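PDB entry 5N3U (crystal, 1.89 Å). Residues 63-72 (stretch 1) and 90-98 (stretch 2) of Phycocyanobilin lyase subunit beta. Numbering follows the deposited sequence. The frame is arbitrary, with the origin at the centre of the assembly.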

# COMPACT_ATOMS: atom_id res chain seq x y z
N ALA B 63 -5.17 26.52 -9.76
CA ALA B 63 -4.62 25.52 -8.81
C ALA B 63 -3.90 24.34 -9.48
O ALA B 63 -3.21 23.59 -8.78
CB ALA B 63 -5.70 25.02 -7.95
N VAL B 64 -4.10 24.13 -10.79
CA VAL B 64 -3.56 22.94 -11.44
C VAL B 64 -2.04 22.77 -11.28
O VAL B 64 -1.64 21.71 -10.91
CB VAL B 64 -4.03 22.85 -12.91
CG1 VAL B 64 -3.25 21.77 -13.64
CG2 VAL B 64 -5.46 22.57 -12.91
N PRO B 65 -1.20 23.81 -11.47
CA PRO B 65 0.23 23.64 -11.31
C PRO B 65 0.66 23.11 -9.94
O PRO B 65 1.56 22.23 -9.84
CB PRO B 65 0.78 25.07 -11.50
CG PRO B 65 -0.11 25.62 -12.53
CD PRO B 65 -1.49 25.12 -12.09
N GLN B 66 0.09 23.66 -8.88
CA GLN B 66 0.41 23.16 -7.54
C GLN B 66 -0.18 21.79 -7.28
O GLN B 66 0.49 20.92 -6.67
CB GLN B 66 -0.03 24.18 -6.49
CG GLN B 66 1.00 25.33 -6.36
CD GLN B 66 0.40 26.49 -5.65
OE1 GLN B 66 -0.57 27.05 -6.13
NE2 GLN B 66 0.93 26.83 -4.50
N LEU B 67 -1.40 21.56 -7.71
CA LEU B 67 -1.90 20.17 -7.63
C LEU B 67 -0.95 19.19 -8.32
O LEU B 67 -0.67 18.15 -7.78
CB LEU B 67 -3.22 20.03 -8.21
CG LEU B 67 -4.39 20.53 -7.35
CD1 LEU B 67 -5.58 20.75 -8.25
CD2 LEU B 67 -4.77 19.52 -6.27
N LEU B 68 -0.44 19.50 -9.51
CA LEU B 68 0.47 18.58 -10.21
C LEU B 68 1.81 18.34 -9.54
O LEU B 68 2.38 17.28 -9.79
CB LEU B 68 0.80 19.00 -11.64
CG LEU B 68 -0.36 19.08 -12.57
CD1 LEU B 68 -0.06 19.83 -13.88
CD2 LEU B 68 -0.92 17.76 -12.85
N THR B 69 2.34 19.28 -8.79
CA THR B 69 3.65 19.19 -8.23
C THR B 69 3.63 19.00 -6.72
O THR B 69 4.69 18.94 -6.12
CB THR B 69 4.47 20.47 -8.51
OG1 THR B 69 3.78 21.61 -8.03
CG2 THR B 69 4.66 20.66 -10.03
N GLN B 70 2.47 18.89 -6.10
CA GLN B 70 2.37 18.61 -4.64
C GLN B 70 1.54 17.35 -4.43
O GLN B 70 0.58 17.35 -3.62
CB GLN B 70 1.73 19.79 -3.90
CG GLN B 70 2.66 21.00 -4.00
CD GLN B 70 2.08 22.30 -3.43
OE1 GLN B 70 1.18 22.29 -2.61
NE2 GLN B 70 2.55 23.42 -3.95
N ILE B 71 1.86 16.30 -5.19
CA ILE B 71 1.18 15.03 -5.06
C ILE B 71 1.90 14.25 -3.95
O ILE B 71 3.13 14.16 -3.95
CB ILE B 71 1.16 14.26 -6.34
CG1 ILE B 71 0.24 14.99 -7.30
CG2 ILE B 71 0.61 12.86 -6.10
CD1 ILE B 71 0.31 14.46 -8.68
N ASP B 72 1.12 13.70 -3.02
CA ASP B 72 1.70 12.93 -1.92
C ASP B 72 1.96 11.48 -2.44
O ASP B 72 1.05 10.63 -2.46
CB ASP B 72 0.80 12.91 -0.71
CG ASP B 72 1.49 12.41 0.56
OD1 ASP B 72 2.49 11.65 0.47
OD2 ASP B 72 0.99 12.74 1.66
N ALA B 90 -10.31 19.04 -14.75
CA ALA B 90 -10.29 18.61 -16.14
C ALA B 90 -9.36 19.44 -17.07
O ALA B 90 -9.57 19.48 -18.27
CB ALA B 90 -11.72 18.58 -16.68
N ASP B 91 -8.38 20.12 -16.52
CA ASP B 91 -7.38 20.81 -17.28
C ASP B 91 -6.49 19.72 -17.89
O ASP B 91 -5.88 18.92 -17.19
CB ASP B 91 -6.63 21.74 -16.34
CG ASP B 91 -5.51 22.56 -16.98
OD1 ASP B 91 -4.72 22.10 -17.82
OD2 ASP B 91 -5.29 23.69 -16.51
N PRO B 92 -6.34 19.72 -19.23
CA PRO B 92 -5.58 18.67 -19.93
C PRO B 92 -4.09 18.69 -19.66
O PRO B 92 -3.40 17.73 -20.02
CB PRO B 92 -5.92 18.97 -21.43
CG PRO B 92 -6.16 20.45 -21.43
CD PRO B 92 -6.90 20.70 -20.19
N ARG B 93 -3.57 19.70 -18.96
CA ARG B 93 -2.18 19.64 -18.53
C ARG B 93 -1.93 18.50 -17.51
O ARG B 93 -0.82 18.12 -17.34
CB ARG B 93 -1.72 20.92 -17.93
CG ARG B 93 -1.64 22.11 -18.93
CD ARG B 93 -1.22 23.34 -18.16
NE ARG B 93 -2.32 23.83 -17.34
CZ ARG B 93 -2.22 24.82 -16.45
NH1 ARG B 93 -1.10 25.46 -16.30
NH2 ARG B 93 -3.27 25.16 -15.72
N ALA B 94 -2.97 17.96 -16.94
CA ALA B 94 -2.88 16.83 -16.00
C ALA B 94 -2.78 15.49 -16.69
O ALA B 94 -2.70 14.47 -16.02
CB ALA B 94 -4.14 16.87 -15.12
N LEU B 95 -2.78 15.44 -18.02
CA LEU B 95 -2.73 14.16 -18.73
C LEU B 95 -1.60 13.19 -18.21
O LEU B 95 -1.84 12.01 -17.85
CB LEU B 95 -2.53 14.44 -20.19
CG LEU B 95 -2.37 13.19 -21.05
CD1 LEU B 95 -3.64 12.39 -21.13
CD2 LEU B 95 -1.83 13.47 -22.46
N ASP B 96 -0.37 13.67 -18.21
CA ASP B 96 0.76 12.74 -17.88
C ASP B 96 0.71 12.24 -16.44
O ASP B 96 0.98 11.10 -16.21
CB ASP B 96 2.10 13.42 -18.15
CG ASP B 96 2.33 13.71 -19.69
OD1 ASP B 96 1.78 13.01 -20.63
OD2 ASP B 96 3.11 14.63 -19.96
N VAL B 97 0.33 13.10 -15.49
CA VAL B 97 0.09 12.62 -14.14
C VAL B 97 -1.01 11.57 -14.09
O VAL B 97 -0.90 10.57 -13.38
CB VAL B 97 -0.19 13.77 -13.14
CG1 VAL B 97 -0.86 13.36 -11.84
CG2 VAL B 97 1.14 14.43 -12.83
N LEU B 98 -2.12 11.80 -14.76
CA LEU B 98 -3.18 10.86 -14.75
C LEU B 98 -2.82 9.54 -15.40
O LEU B 98 -3.21 8.46 -14.95
CB LEU B 98 -4.43 11.42 -15.40
CG LEU B 98 -5.42 12.15 -14.57
CD1 LEU B 98 -4.86 12.99 -13.50
CD2 LEU B 98 -6.40 12.91 -15.47

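The most unusual feature of this contact is an arginine that makes its salt bridge at home and offers its flat guanidinium to carbon across the gap. No hydrogen bond links the two stretches, yet more of Arg-93 is covered by the first stretch than of any other residue in its own stretch. Its charge is answered locally: NH2 of Arg-93 lies 2.6 Å from OD2 of Asp-91 in a salt bridge, and NE of Arg-93 donates to OD1 of Asp-91 at 3.0 Å. The same carboxylate oxygen, OD1 of Asp-91, also accepts the backbone N of Arg-93 at 2.9 Å, so the aspartate holds both the guanidinium and the backbone of Arg-93, within the 3-10 segment. NH1 is satisfied elsewhere in the structure.

Held this way, the guanidinium presents one face to CG1 of Val-64, and NH2 of Arg-93 comes within 3.7 Å of CB of Val-64. Pro-65 approaches obliquely, its CG 3.9 Å from NH1 of Arg-93. Apolar neighbours suit this place because a planar group whose hydrogen bonds run outward in its plane can pack its face against carbon without losing them. Val-64 also reaches the methylene of the aspartate, CG2 of Val-64 to CB of Asp-91 at 3.7 Å.

One helical turn on from Val-64, Leu-68 points toward the second stretch and is the most covered residue of the contact. With chi1 in m and chi2 in t, it sets CD2 3.8 Å from CA of Ala-94 and 3.9 Å from CG2 of Val-97, while its CD1 lies 3.9 Å from the backbone O of Arg-93. Ala-94 suits the spot by being small: its CB points sideways, and the leucine methyl packs close to the backbone.

The far end is closed by Ile-71, which lies beyond the helix but still points toward the partner. Its extended chi2 carries CD1 to 3.5 Å from CG1 of Val-97. Val-97 comes closest to Leu-68 through CG2 and to Ile-71 through CG1, though CG2 lies near Ile-71 as well.

The spacing from Val-64 to Leu-68 keeps two branched side chains on the same side of the helix, whereas Thr-69 points away and bonds its OG1 to O of Pro-65 at 2.9 Å. Altogether 342 Å² is buried, summed over both sides. The rule is economical: satisfy polar groups away from the partner stretch, locally where possible, and let shape make the join.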